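PDB 6FKG: Rv1990c (MbcA) from Mycobacterium tuberculosis, which neutralises its cognate toxin MbcT, as the antitoxin of a type II toxin-antitoxin system, by blocking access to the toxin active site. Local coordinates for residues T22-G27 / A32-V37; V37-W40 / Q44-P47; L55-Y60 / G97-V102. All blocks are in the same frame, centred on the assembly; numbering follows the deposited sequence.

Interaction 1. Residues T22-G27 / A32-V37; sequences TYEEVG and ASPRSV
The Tyr23 ring meets Pro34 O and Val37 CG1 obliquely, lying against the start of helix 34-41. The ring's own closest approach is Tyr23 CD1 to Val37 CG1, 3.3 Å. Further back along the same side chain, Tyr23 CB sits 3.7 Å from Pro34 O. The other flat group is the Glu24 carboxylate. Glu24 CB points away from 32-37, but the chain bends back at its second torsion (chi2 72°), which brings the acid end across the Pro34 ring at about a right angle. Glu24 OE2 then lies 3.5 Å from Pro34 CB, a van der Waals contact.

Helices 23-30 and 34-41 with the short turn between them form a helix-turn-helix, consistent with the Xre-type antitoxin family to which MbcA belongs. Within this unit Val37 puts its two methyls to different uses. Val37 CG1, anti to the backbone N (chi1 172°), packs on Val26 CG1 at 3.6 Å, while Val37 CG2 rests on Gly27 CA at 3.9 Å. Beyond the two segments, the Val26 side chain also touches Ile16 of helix 7-19.

The turn is pinned by one backbone bond, from Ala32 N to Gly27 O, 3.0 Å long and nearly straight at 167°. Each helix is preceded by a hydroxyl residue at the N-cap position. Ahead of helix 23-30, Thr22 and Glu25 form a capping box, Glu25 N donating to Thr22 OG1 (3.0 Å) and Thr22 N to Glu25 OE1, which it meets from above the carboxylate plane. Ser33 holds the corresponding place before helix 34-41, and its hydroxyl is hydrogen-bonded to that of Ser36.

Interaction 2. Residues V37-W40 / Q44-P47; sequences VARW and QVVP
Arg39 and the chain at Gln44-Val46 are joined first by hydrogen bonds. The guanidinium grips a single backbone oxygen side-on, Arg39 NH2 donating to Val45 O at 2.8 Å and Arg39 NE to the same Val45 O at 3.1 Å. The oxygen lies at the edge of the guanidinium, close to its plane. NE approaches nearly along the C=O axis, whereas NH2 arrives in the carbonyl plane on a lone pair. A bend at the third torsion of Arg39 (chi3 55°), after an extended chi2, turns the edge carrying NE and NH2 to the carbonyl, and the two bonds fix the rotation of the group. The backbone adds a third bond, Gln44 N to Arg39 O at 2.8 Å.

Stacking comes next. The Gln44 side chain crosses that of Arg39 at about a right angle, its amide and the guanidinium 28° apart, with Gln44 CB over one guanidinium face toward the rim. Gln44 OE1 comes down on the aliphatic part, 3.3 Å from Arg39 CG.

In the fold, this is where the chain leaves the second helix of the helix-turn-helix, helix 34-41, and doubles back along it before entering helix 52-65. The segment 44-47 is neither helix nor strand, and the arginine ties it to the helix.

The apolar contacts are carried by Val46. Val46 CG2 lies 3.7 Å from Arg39 CB. It also reaches the start of the next side chain, Val46 CG2 to Trp40 CB being 4.0 Å. The Trp40 indole itself turns to Ala9 and Val12 of helix 7-19.

Ionic contact completes the arginine from outside: Arg39 NH1 forms a salt bridge with Glu111 of the MbcT chain, while Val45 and Pro47 pack on Ala112 and Val113 of that same toxin chain.

Interaction 3. Residues L55-Y60 / G97-V102; sequences LIELAY and GEYQRV
Glu57 and Tyr99 form the close-packed part of this contact. The glutamate chain runs over one face of the phenol, crossing it at about a right angle. Glu57 CG stands almost above the centre of the Tyr99 ring, 3.6 Å from its centroid and 13° off the normal, a CH-pi contact. The carboxylate continues over the ring at 12° to its plane, so that Glu57 CD comes 3.4 Å from Tyr99 CD1. On the opposite face of the same ring lies Gln100 CG, offset toward the rim, so the phenol is sandwiched between aliphatic carbons. Tyr99 holds its CG between the backbone N and the carbonyl carbon (chi1 79°), which swings the ring toward helix 52-65. At the far end of the ring Tyr99 OH accepts from Gln100 NE2 at 3.3 Å. The buried Glu57 carboxylate is well provided for: OE1 forms a salt bridge with Arg54, and OE2 accepts from Gln53 NE2, which probably favours the charged form.

The rest is thinner. Tyr60 meets Tyr99 at a single place, Tyr60 CD2 against Tyr99 CE2 at 3.8 Å, with Tyr99 approaching at the edge of the Tyr60 ring. Near the start of helix 99-110 a water fills in for direct contact, donating to Glu57 OE1 (2.8 Å) and accepting from Tyr99 N (3.1 Å). Gly97, with positive phi, is the C-prime residue of the Schellman motif that ends helix 90-95, and the chain starts a new helix two residues later.

Tyr60 OH is hydrogen-bonded to His133 of an MbcT chain, whose Leu53 packs on Tyr60, Tyr99 and Gln100. These three residues thus lie against the toxin, and segment 97-102 belongs to the C-terminal toxin-binding domain of the MbcA/ParS/Xre family.

From the N terminus, interaction 1 comes first and closes the short turn between helices 23-30 and 34-41. Interaction 2 starts at Val37, which both share, and closes the still shorter link from the end of helix 34-41 into the loop before helix 52-65. Interaction 3 opens later and spans the long excursion from helix 52-65 to helix 99-110. The three follow in series, none nesting or crossing. Helix 52-65 joins them: Leu55 CD2 and Leu58 CD2 pack on Val26 of interaction 1, and Leu55 CD1 meets Trp40 CE3 of interaction 2 at 3.5 Å. The helix-turn-helix is thereby connected to the C-terminal toxin-binding region.

Interaction 1. Residues T22-G27 / A32-V37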
ATOM      1  N   THR C  22      -5.710  -8.257 -35.419  1.00 38.95           N
ATOM      2  CA  THR C  22      -6.797  -9.226 -35.375  1.00 46.01           C
ATOM      3  C   THR C  22      -7.597  -8.986 -34.106  1.00 46.93           C
ATOM      4  O   THR C  22      -7.077  -8.407 -33.158  1.00 41.60           O
ATOM      5  CB  THR C  22      -6.286 -10.662 -35.369  1.00 42.38           C
ATOM      6  OG1 THR C  22      -5.642 -10.919 -34.115  1.00 41.15           O
ATOM      7  CG2 THR C  22      -5.287 -10.878 -36.504  1.00 47.04           C
ATOM      8  N   TYR C  23      -8.846  -9.439 -34.074  1.00 40.71           N
ATOM      9  CA  TYR C  23      -9.651  -9.279 -32.861  1.00 40.43           C
ATOM     10  C   TYR C  23      -9.083 -10.121 -31.712  1.00 43.06           C
ATOM     11  O   TYR C  23      -9.303  -9.815 -30.546  1.00 39.78           O
ATOM     12  CB  TYR C  23     -11.113  -9.640 -33.135  1.00 44.50           C
ATOM     13  CG  TYR C  23     -11.834  -8.589 -33.957  1.00 48.76           C
ATOM     14  CD1 TYR C  23     -11.590  -7.239 -33.744  1.00 58.22           C
ATOM     15  CD2 TYR C  23     -12.728  -8.941 -34.957  1.00 57.11           C
ATOM     16  CE1 TYR C  23     -12.232  -6.267 -34.480  1.00 56.14           C
ATOM     17  CE2 TYR C  23     -13.381  -7.971 -35.706  1.00 59.66           C
ATOM     18  CZ  TYR C  23     -13.127  -6.634 -35.455  1.00 57.00           C
ATOM     19  OH  TYR C  23     -13.753  -5.649 -36.183  1.00 58.23           O
ATOM     20  N   GLU C  24      -8.347 -11.185 -32.033  1.00 42.81           N
ATOM     21  CA  GLU C  24      -7.683 -11.942 -30.978  1.00 41.58           C
ATOM     22  C   GLU C  24      -6.577 -11.112 -30.351  1.00 39.55           C
ATOM     23  O   GLU C  24      -6.419 -11.116 -29.126  1.00 40.27           O
ATOM     24  CB  GLU C  24      -7.109 -13.259 -31.494  1.00 45.02           C
ATOM     25  CG  GLU C  24      -8.167 -14.277 -31.888  1.00 51.78           C
ATOM     26  CD  GLU C  24      -8.871 -13.868 -33.166  1.00 50.39           C
ATOM     27  OE1 GLU C  24      -8.217 -13.190 -33.984  1.00 51.27           O
ATOM     28  OE2 GLU C  24     -10.068 -14.176 -33.333  1.00 53.43           O
ATOM     29  N   GLU C  25      -5.812 -10.403 -31.179  1.00 38.65           N
ATOM     30  CA  GLU C  25      -4.757  -9.528 -30.661  1.00 39.46           C
ATOM     31  C   GLU C  25      -5.355  -8.411 -29.832  1.00 39.55           C
ATOM     32  O   GLU C  25      -4.869  -8.109 -28.748  1.00 37.32           O
ATOM     33  CB  GLU C  25      -3.918  -8.928 -31.788  1.00 36.79           C
ATOM     34  CG  GLU C  25      -2.905  -9.907 -32.363  1.00 38.44           C
ATOM     35  CD  GLU C  25      -2.430  -9.499 -33.750  1.00 44.58           C
ATOM     36  OE1 GLU C  25      -3.076  -8.625 -34.372  1.00 43.42           O
ATOM     37  OE2 GLU C  25      -1.414 -10.054 -34.213  1.00 44.75           O
ATOM     38  N   VAL C  26      -6.408  -7.795 -30.350  1.00 35.75           N
ATOM     39  CA  VAL C  26      -7.059  -6.718 -29.610  1.00 34.45           C
ATOM     40  C   VAL C  26      -7.631  -7.248 -28.308  1.00 35.04           C
ATOM     41  O   VAL C  26      -7.449  -6.641 -27.263  1.00 37.56           O
ATOM     42  CB  VAL C  26      -8.175  -6.045 -30.414  1.00 34.86           C
ATOM     43  CG1 VAL C  26      -8.800  -4.925 -29.584  1.00 39.45           C
ATOM     44  CG2 VAL C  26      -7.609  -5.475 -31.719  1.00 34.53           C
ATOM     45  N   GLY C  27      -8.333  -8.375 -28.381  1.00 36.77           N
ATOM     46  CA  GLY C  27      -8.877  -9.010 -27.198  1.00 37.87           C
ATOM     47  C   GLY C  27      -7.853  -9.219 -26.095  1.00 48.74           C
ATOM     48  O   GLY C  27      -8.129  -8.973 -24.925  1.00 37.32           O
ATOM     49  N   ALA C  32     -10.697  -8.849 -23.412  1.00 41.36           N
ATOM     50  CA  ALA C  32     -12.027  -9.229 -23.890  1.00 38.86           C
ATOM     51  C   ALA C  32     -11.915 -10.416 -24.823  1.00 36.98           C
ATOM     52  O   ALA C  32     -10.847 -10.686 -25.344  1.00 37.31           O
ATOM     53  CB  ALA C  32     -12.701  -8.064 -24.606  1.00 40.77           C
ATOM     54  N   SER C  33     -13.020 -11.119 -25.040  1.00 38.87           N
ATOM     55  CA  SER C  33     -13.043 -12.152 -26.072  1.00 34.87           C
ATOM     56  C   SER C  33     -12.976 -11.470 -27.425  1.00 36.35           C
ATOM     57  O   SER C  33     -13.348 -10.292 -27.548  1.00 40.68           O
ATOM     58  CB  SER C  33     -14.312 -13.000 -25.971  1.00 39.42           C
ATOM     59  OG  SER C  33     -15.448 -12.200 -26.271  1.00 40.92           O
ATOM     60  N   PRO C  34     -12.501 -12.192 -28.446  1.00 38.20           N
ATOM     61  CA  PRO C  34     -12.504 -11.657 -29.813  1.00 40.71           C
ATOM     62  C   PRO C  34     -13.911 -11.278 -30.291  1.00 46.03           C
ATOM     63  O   PRO C  34     -14.067 -10.252 -30.962  1.00 45.90           O
ATOM     64  CB  PRO C  34     -11.929 -12.812 -30.641  1.00 44.98           C
ATOM     65  CG  PRO C  34     -11.064 -13.553 -29.677  1.00 47.18           C
ATOM     66  CD  PRO C  34     -11.788 -13.483 -28.361  1.00 42.69           C
ATOM     67  N   ARG C  35     -14.920 -12.078 -29.943  1.00 48.33           N
ATOM     68  CA  ARG C  35     -16.287 -11.757 -30.338  1.00 42.24           C
ATOM     69  C   ARG C  35     -16.755 -10.445 -29.704  1.00 44.54           C
ATOM     70  O   ARG C  35     -17.435  -9.644 -30.346  1.00 42.71           O
ATOM     71  CB  ARG C  35     -17.262 -12.873 -29.963  1.00 46.16           C
ATOM     72  CG  ARG C  35     -18.695 -12.540 -30.372  1.00 50.02           C
ATOM     73  CD  ARG C  35     -19.638 -13.731 -30.298  1.00 58.58           C
ATOM     74  NE  ARG C  35     -19.825 -14.203 -28.932  1.00 63.50           N
ATOM     75  CZ  ARG C  35     -20.806 -13.804 -28.127  1.00 76.79           C
ATOM     76  NH1 ARG C  35     -21.702 -12.916 -28.547  1.00 79.57           N
ATOM     77  NH2 ARG C  35     -20.889 -14.294 -26.897  1.00 75.80           N
ATOM     78  N   SER C  36     -16.390 -10.229 -28.443  1.00 40.94           N
ATOM     79  CA  SER C  36     -16.766  -8.993 -27.760  1.00 41.26           C
ATOM     80  C   SER C  36     -16.137  -7.764 -28.427  1.00 40.61           C
ATOM     81  O   SER C  36     -16.771  -6.705 -28.529  1.00 39.02           O
ATOM     82  CB  SER C  36     -16.378  -9.067 -26.280  1.00 37.53           C
ATOM     83  OG  SER C  36     -17.205 -10.011 -25.605  1.00 40.86           O
ATOM     84  N   VAL C  37     -14.897  -7.898 -28.891  1.00 40.77           N
ATOM     85  CA  VAL C  37     -14.239  -6.786 -29.583  1.00 36.49           C
ATOM     86  C   VAL C  37     -14.909  -6.526 -30.930  1.00 39.84           C
ATOM     87  O   VAL C  37     -15.154  -5.375 -31.302  1.00 40.92           O
ATOM     88  CB  VAL C  37     -12.731  -7.054 -29.792  1.00 35.38           C
ATOM     89  CG1 VAL C  37     -12.109  -5.981 -30.688  1.00 38.34           C
ATOM     90  CG2 VAL C  37     -12.018  -7.113 -28.453  1.00 33.79           C
TER

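Interaction 2. Residues V37-W40 / Q44-P47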
ATOM      1  N   VAL C  37     -14.897  -7.898 -28.891  1.00 40.77           N
ATOM      2  CA  VAL C  37     -14.239  -6.786 -29.583  1.00 36.49           C
ATOM      3  C   VAL C  37     -14.909  -6.526 -30.930  1.00 39.84           C
ATOM      4  O   VAL C  37     -15.154  -5.375 -31.302  1.00 40.92           O
ATOM      5  CB  VAL C  37     -12.731  -7.054 -29.792  1.00 35.38           C
ATOM      6  CG1 VAL C  37     -12.109  -5.981 -30.688  1.00 38.34           C
ATOM      7  CG2 VAL C  37     -12.018  -7.113 -28.453  1.00 33.79           C
ATOM      8  N   ALA C  38     -15.207  -7.601 -31.655  1.00 41.57           N
ATOM      9  CA  ALA C  38     -15.845  -7.482 -32.961  1.00 43.67           C
ATOM     10  C   ALA C  38     -17.201  -6.796 -32.839  1.00 43.70           C
ATOM     11  O   ALA C  38     -17.523  -5.915 -33.636  1.00 46.68           O
ATOM     12  CB  ALA C  38     -16.004  -8.859 -33.625  1.00 42.01           C
ATOM     13  N   ARG C  39     -17.980  -7.197 -31.838  1.00 40.48           N
ATOM     14  CA  ARG C  39     -19.303  -6.620 -31.599  1.00 40.44           C
ATOM     15  C   ARG C  39     -19.220  -5.158 -31.153  1.00 45.50           C
ATOM     16  O   ARG C  39     -19.981  -4.318 -31.641  1.00 43.27           O
ATOM     17  CB  ARG C  39     -20.073  -7.434 -30.557  1.00 38.55           C
ATOM     18  CG  ARG C  39     -20.606  -8.759 -31.100  1.00 46.92           C
ATOM     19  CD  ARG C  39     -21.463  -9.511 -30.068  1.00 50.52           C
ATOM     20  NE  ARG C  39     -22.573  -8.712 -29.553  1.00 44.34           N
ATOM     21  CZ  ARG C  39     -23.747  -8.559 -30.166  1.00 46.07           C
ATOM     22  NH1 ARG C  39     -23.980  -9.143 -31.335  1.00 52.38           N
ATOM     23  NH2 ARG C  39     -24.688  -7.807 -29.612  1.00 47.53           N
ATOM     24  N   TRP C  40     -18.311  -4.868 -30.223  1.00 39.17           N
ATOM     25  CA  TRP C  40     -18.128  -3.507 -29.735  1.00 38.34           C
ATOM     26  C   TRP C  40     -17.778  -2.572 -30.887  1.00 42.67           C
ATOM     27  O   TRP C  40     -18.380  -1.510 -31.036  1.00 42.41           O
ATOM     28  CB  TRP C  40     -17.039  -3.451 -28.658  1.00 35.42           C
ATOM     29  CG  TRP C  40     -16.989  -2.137 -27.933  1.00 41.36           C
ATOM     30  CD1 TRP C  40     -17.598  -1.827 -26.749  1.00 43.47           C
ATOM     31  CD2 TRP C  40     -16.306  -0.952 -28.356  1.00 41.45           C
ATOM     32  NE1 TRP C  40     -17.322  -0.522 -26.406  1.00 48.60           N
ATOM     33  CE2 TRP C  40     -16.535   0.036 -27.378  1.00 45.51           C
ATOM     34  CE3 TRP C  40     -15.518  -0.633 -29.466  1.00 45.81           C
ATOM     35  CZ2 TRP C  40     -16.003   1.325 -27.477  1.00 46.99           C
ATOM     36  CZ3 TRP C  40     -14.987   0.645 -29.559  1.00 52.68           C
ATOM     37  CH2 TRP C  40     -15.236   1.607 -28.573  1.00 43.61           C
ATOM     38  N   GLN C  44     -22.411  -2.863 -31.640  1.00 44.52           N
ATOM     39  CA  GLN C  44     -23.422  -3.733 -31.045  1.00 46.61           C
ATOM     40  C   GLN C  44     -23.257  -3.841 -29.533  1.00 50.05           C
ATOM     41  O   GLN C  44     -22.173  -3.591 -28.993  1.00 46.50           O
ATOM     42  CB  GLN C  44     -23.356  -5.127 -31.669  1.00 47.09           C
ATOM     43  CG  GLN C  44     -23.445  -5.131 -33.180  1.00 53.54           C
ATOM     44  CD  GLN C  44     -23.065  -6.473 -33.763  1.00 62.46           C
ATOM     45  OE1 GLN C  44     -21.974  -6.983 -33.511  1.00 62.33           O
ATOM     46  NE2 GLN C  44     -23.972  -7.064 -34.527  1.00 70.51           N
ATOM     47  N   VAL C  45     -24.329  -4.229 -28.848  1.00 45.94           N
ATOM     48  CA  VAL C  45     -24.295  -4.312 -27.392  1.00 44.32           C
ATOM     49  C   VAL C  45     -23.377  -5.451 -26.915  1.00 41.74           C
ATOM     50  O   VAL C  45     -23.353  -6.533 -27.500  1.00 45.97           O
ATOM     51  CB  VAL C  45     -25.716  -4.489 -26.809  1.00 49.28           C
ATOM     52  CG1 VAL C  45     -26.347  -5.778 -27.293  1.00 46.28           C
ATOM     53  CG2 VAL C  45     -25.677  -4.439 -25.294  1.00 50.25           C
ATOM     54  N   VAL C  46     -22.594  -5.180 -25.871  1.00 41.69           N
ATOM     55  CA  VAL C  46     -21.658  -6.157 -25.323  1.00 38.73           C
ATOM     56  C   VAL C  46     -21.799  -6.248 -23.798  1.00 35.19           C
ATOM     57  O   VAL C  46     -21.222  -5.443 -23.062  1.00 38.86           O
ATOM     58  CB  VAL C  46     -20.198  -5.803 -25.693  1.00 42.81           C
ATOM     59  CG1 VAL C  46     -19.216  -6.812 -25.100  1.00 42.34           C
ATOM     60  CG2 VAL C  46     -20.042  -5.729 -27.219  1.00 37.30           C
ATOM     61  N   PRO C  47     -22.568  -7.232 -23.312  1.00 37.44           N
ATOM     62  CA  PRO C  47     -22.729  -7.373 -21.856  1.00 33.81           C
ATOM     63  C   PRO C  47     -21.514  -8.014 -21.191  1.00 32.11           C
ATOM     64  O   PRO C  47     -21.378  -7.939 -19.969  1.00 36.33           O
ATOM     65  CB  PRO C  47     -23.957  -8.275 -21.731  1.00 37.60           C
ATOM     66  CG  PRO C  47     -23.885  -9.124 -22.981  1.00 35.98           C
ATOM     67  CD  PRO C  47     -23.396  -8.193 -24.053  1.00 40.81           C
TER

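Interaction 3. Residues L55-Y60 / G97-V102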
ATOM      1  N   LEU C  55      -9.273  -0.085 -24.932  1.00 34.21           N
ATOM      2  CA  LEU C  55      -9.563   0.022 -26.362  1.00 35.82           C
ATOM      3  C   LEU C  55      -9.238   1.422 -26.875  1.00 34.25           C
ATOM      4  O   LEU C  55      -8.655   1.595 -27.953  1.00 33.29           O
ATOM      5  CB  LEU C  55     -11.032  -0.300 -26.656  1.00 32.06           C
ATOM      6  CG  LEU C  55     -11.468  -1.690 -27.109  1.00 41.81           C
ATOM      7  CD1 LEU C  55     -12.957  -1.661 -27.359  1.00 42.28           C
ATOM      8  CD2 LEU C  55     -10.721  -2.132 -28.358  1.00 43.62           C
ATOM      9  N   ILE C  56      -9.608   2.432 -26.096  1.00 30.69           N
ATOM     10  CA  ILE C  56      -9.342   3.800 -26.505  1.00 30.49           C
ATOM     11  C   ILE C  56      -7.847   4.075 -26.493  1.00 31.56           C
ATOM     12  O   ILE C  56      -7.312   4.709 -27.412  1.00 29.84           O
ATOM     13  CB  ILE C  56     -10.072   4.801 -25.601  1.00 30.49           C
ATOM     14  CG1 ILE C  56     -11.577   4.633 -25.792  1.00 33.42           C
ATOM     15  CG2 ILE C  56      -9.623   6.221 -25.910  1.00 36.10           C
ATOM     16  CD1 ILE C  56     -12.409   5.267 -24.691  1.00 46.85           C
ATOM     17  N   GLU C  57      -7.160   3.577 -25.470  1.00 31.04           N
ATOM     18  CA  GLU C  57      -5.720   3.778 -25.387  1.00 28.75           C
ATOM     19  C   GLU C  57      -5.008   3.100 -26.565  1.00 31.81           C
ATOM     20  O   GLU C  57      -4.065   3.644 -27.139  1.00 28.18           O
ATOM     21  CB  GLU C  57      -5.201   3.265 -24.051  1.00 28.38           C
ATOM     22  CG  GLU C  57      -5.687   4.149 -22.890  1.00 31.58           C
ATOM     23  CD  GLU C  57      -5.555   3.489 -21.535  1.00 37.52           C
ATOM     24  OE1 GLU C  57      -5.124   2.324 -21.469  1.00 33.40           O
ATOM     25  OE2 GLU C  57      -5.885   4.140 -20.522  1.00 37.69           O
ATOM     26  N   LEU C  58      -5.483   1.925 -26.932  1.00 27.99           N
ATOM     27  CA  LEU C  58      -4.928   1.221 -28.093  1.00 31.39           C
ATOM     28  C   LEU C  58      -5.154   2.010 -29.387  1.00 31.50           C
ATOM     29  O   LEU C  58      -4.266   2.086 -30.243  1.00 28.06           O
ATOM     30  CB  LEU C  58      -5.546  -0.165 -28.202  1.00 30.75           C
ATOM     31  CG  LEU C  58      -5.107  -1.006 -29.399  1.00 30.33           C
ATOM     32  CD1 LEU C  58      -3.575  -1.198 -29.423  1.00 27.89           C
ATOM     33  CD2 LEU C  58      -5.839  -2.359 -29.375  1.00 32.33           C
ATOM     34  N   ALA C  59      -6.342   2.600 -29.532  1.00 32.37           N
ATOM     35  CA  ALA C  59      -6.625   3.466 -30.678  1.00 29.61           C
ATOM     36  C   ALA C  59      -5.687   4.681 -30.708  1.00 30.87           C
ATOM     37  O   ALA C  59      -5.163   5.031 -31.774  1.00 30.79           O
ATOM     38  CB  ALA C  59      -8.105   3.915 -30.669  1.00 31.33           C
ATOM     39  N   TYR C  60      -5.455   5.319 -29.555  1.00 32.03           N
ATOM     40  CA  TYR C  60      -4.439   6.383 -29.485  1.00 30.88           C
ATOM     41  C   TYR C  60      -3.110   5.924 -30.071  1.00 30.28           C
ATOM     42  O   TYR C  60      -2.487   6.623 -30.872  1.00 30.68           O
ATOM     43  CB  TYR C  60      -4.155   6.827 -28.053  1.00 26.01           C
ATOM     44  CG  TYR C  60      -5.291   7.526 -27.338  1.00 30.28           C
ATOM     45  CD1 TYR C  60      -6.350   8.096 -28.036  1.00 32.57           C
ATOM     46  CD2 TYR C  60      -5.305   7.589 -25.953  1.00 31.43           C
ATOM     47  CE1 TYR C  60      -7.392   8.729 -27.362  1.00 34.26           C
ATOM     48  CE2 TYR C  60      -6.334   8.212 -25.273  1.00 37.38           C
ATOM     49  CZ  TYR C  60      -7.376   8.777 -25.976  1.00 39.65           C
ATOM     50  OH  TYR C  60      -8.392   9.389 -25.270  1.00 41.08           O
ATOM     51  N   GLY C  97      -1.589  -0.879 -19.116  1.00 34.04           N
ATOM     52  CA  GLY C  97      -1.867   0.485 -18.688  1.00 33.33           C
ATOM     53  C   GLY C  97      -0.776   1.509 -18.942  1.00 36.00           C
ATOM     54  O   GLY C  97      -0.909   2.672 -18.558  1.00 36.26           O
ATOM     55  N   GLU C  98       0.295   1.101 -19.609  1.00 31.23           N
ATOM     56  CA  GLU C  98       1.425   2.004 -19.836  1.00 30.09           C
ATOM     57  C   GLU C  98       1.437   2.603 -21.241  1.00 33.47           C
ATOM     58  O   GLU C  98       2.509   2.835 -21.812  1.00 30.96           O
ATOM     59  CB  GLU C  98       2.744   1.267 -19.567  1.00 32.52           C
ATOM     60  CG  GLU C  98       2.843   0.725 -18.159  1.00 38.18           C
ATOM     61  CD  GLU C  98       4.025  -0.203 -17.964  1.00 47.81           C
ATOM     62  OE1 GLU C  98       5.142   0.149 -18.391  1.00 43.80           O
ATOM     63  OE2 GLU C  98       3.829  -1.293 -17.395  1.00 50.86           O
ATOM     64  N   TYR C  99       0.255   2.873 -21.798  1.00 30.87           N
ATOM     65  CA  TYR C  99       0.182   3.447 -23.140  1.00 28.37           C
ATOM     66  C   TYR C  99       0.903   4.801 -23.236  1.00 27.69           C
ATOM     67  O   TYR C  99       1.378   5.172 -24.303  1.00 30.31           O
ATOM     68  CB  TYR C  99      -1.280   3.615 -23.595  1.00 29.92           C
ATOM     69  CG  TYR C  99      -1.962   4.834 -23.008  1.00 31.97           C
ATOM     70  CD1 TYR C  99      -2.393   4.839 -21.680  1.00 28.48           C
ATOM     71  CD2 TYR C  99      -2.157   5.984 -23.768  1.00 33.08           C
ATOM     72  CE1 TYR C  99      -2.996   5.932 -21.136  1.00 31.26           C
ATOM     73  CE2 TYR C  99      -2.769   7.107 -23.213  1.00 34.07           C
ATOM     74  CZ  TYR C  99      -3.186   7.064 -21.900  1.00 37.36           C
ATOM     75  OH  TYR C  99      -3.798   8.148 -21.316  1.00 37.95           O
ATOM     76  N   GLN C 100       0.990   5.538 -22.132  1.00 27.49           N
ATOM     77  CA  GLN C 100       1.609   6.864 -22.200  1.00 29.55           C
ATOM     78  C   GLN C 100       3.083   6.735 -22.566  1.00 31.43           C
ATOM     79  O   GLN C 100       3.601   7.535 -23.343  1.00 28.87           O
ATOM     80  CB  GLN C 100       1.435   7.622 -20.882  1.00 33.97           C
ATOM     81  CG  GLN C 100       0.078   8.291 -20.740  1.00 40.53           C
ATOM     82  CD  GLN C 100      -0.050   9.537 -21.613  1.00 52.51           C
ATOM     83  OE1 GLN C 100       0.903   9.947 -22.282  1.00 54.18           O
ATOM     84  NE2 GLN C 100      -1.227  10.149 -21.598  1.00 47.04           N
ATOM     85  N   ARG C 101       3.743   5.709 -22.031  1.00 28.49           N
ATOM     86  CA  ARG C 101       5.156   5.487 -22.339  1.00 29.71           C
ATOM     87  C   ARG C 101       5.330   5.152 -23.807  1.00 28.73           C
ATOM     88  O   ARG C 101       6.303   5.566 -24.446  1.00 29.22           O
ATOM     89  CB  ARG C 101       5.738   4.351 -21.477  1.00 34.50           C
ATOM     90  CG  ARG C 101       7.225   4.051 -21.756  1.00 38.73           C
ATOM     91  CD  ARG C 101       8.121   4.756 -20.759  1.00 39.43           C
ATOM     92  NE  ARG C 101       9.549   4.670 -21.068  1.00 37.40           N
ATOM     93  CZ  ARG C 101      10.304   3.581 -20.911  1.00 50.78           C
ATOM     94  NH1 ARG C 101       9.772   2.442 -20.461  1.00 41.84           N
ATOM     95  NH2 ARG C 101      11.598   3.624 -21.223  1.00 46.86           N
ATOM     96  N   VAL C 102       4.396   4.367 -24.339  1.00 29.24           N
ATOM     97  CA  VAL C 102       4.421   4.014 -25.756  1.00 27.29           C
ATOM     98  C   VAL C 102       4.238   5.255 -26.639  1.00 28.20           C
ATOM     99  O   VAL C 102       4.940   5.437 -27.631  1.00 29.12           O
ATOM    100  CB  VAL C 102       3.332   2.970 -26.089  1.00 27.98           C
ATOM    101  CG1 VAL C 102       3.377   2.617 -27.570  1.00 27.99           C
ATOM    102  CG2 VAL C 102       3.505   1.721 -25.214  1.00 27.53           C
TER
HETATM  103  O   HOH W   1      -2.514   1.419 -21.590  1.00 32.67           O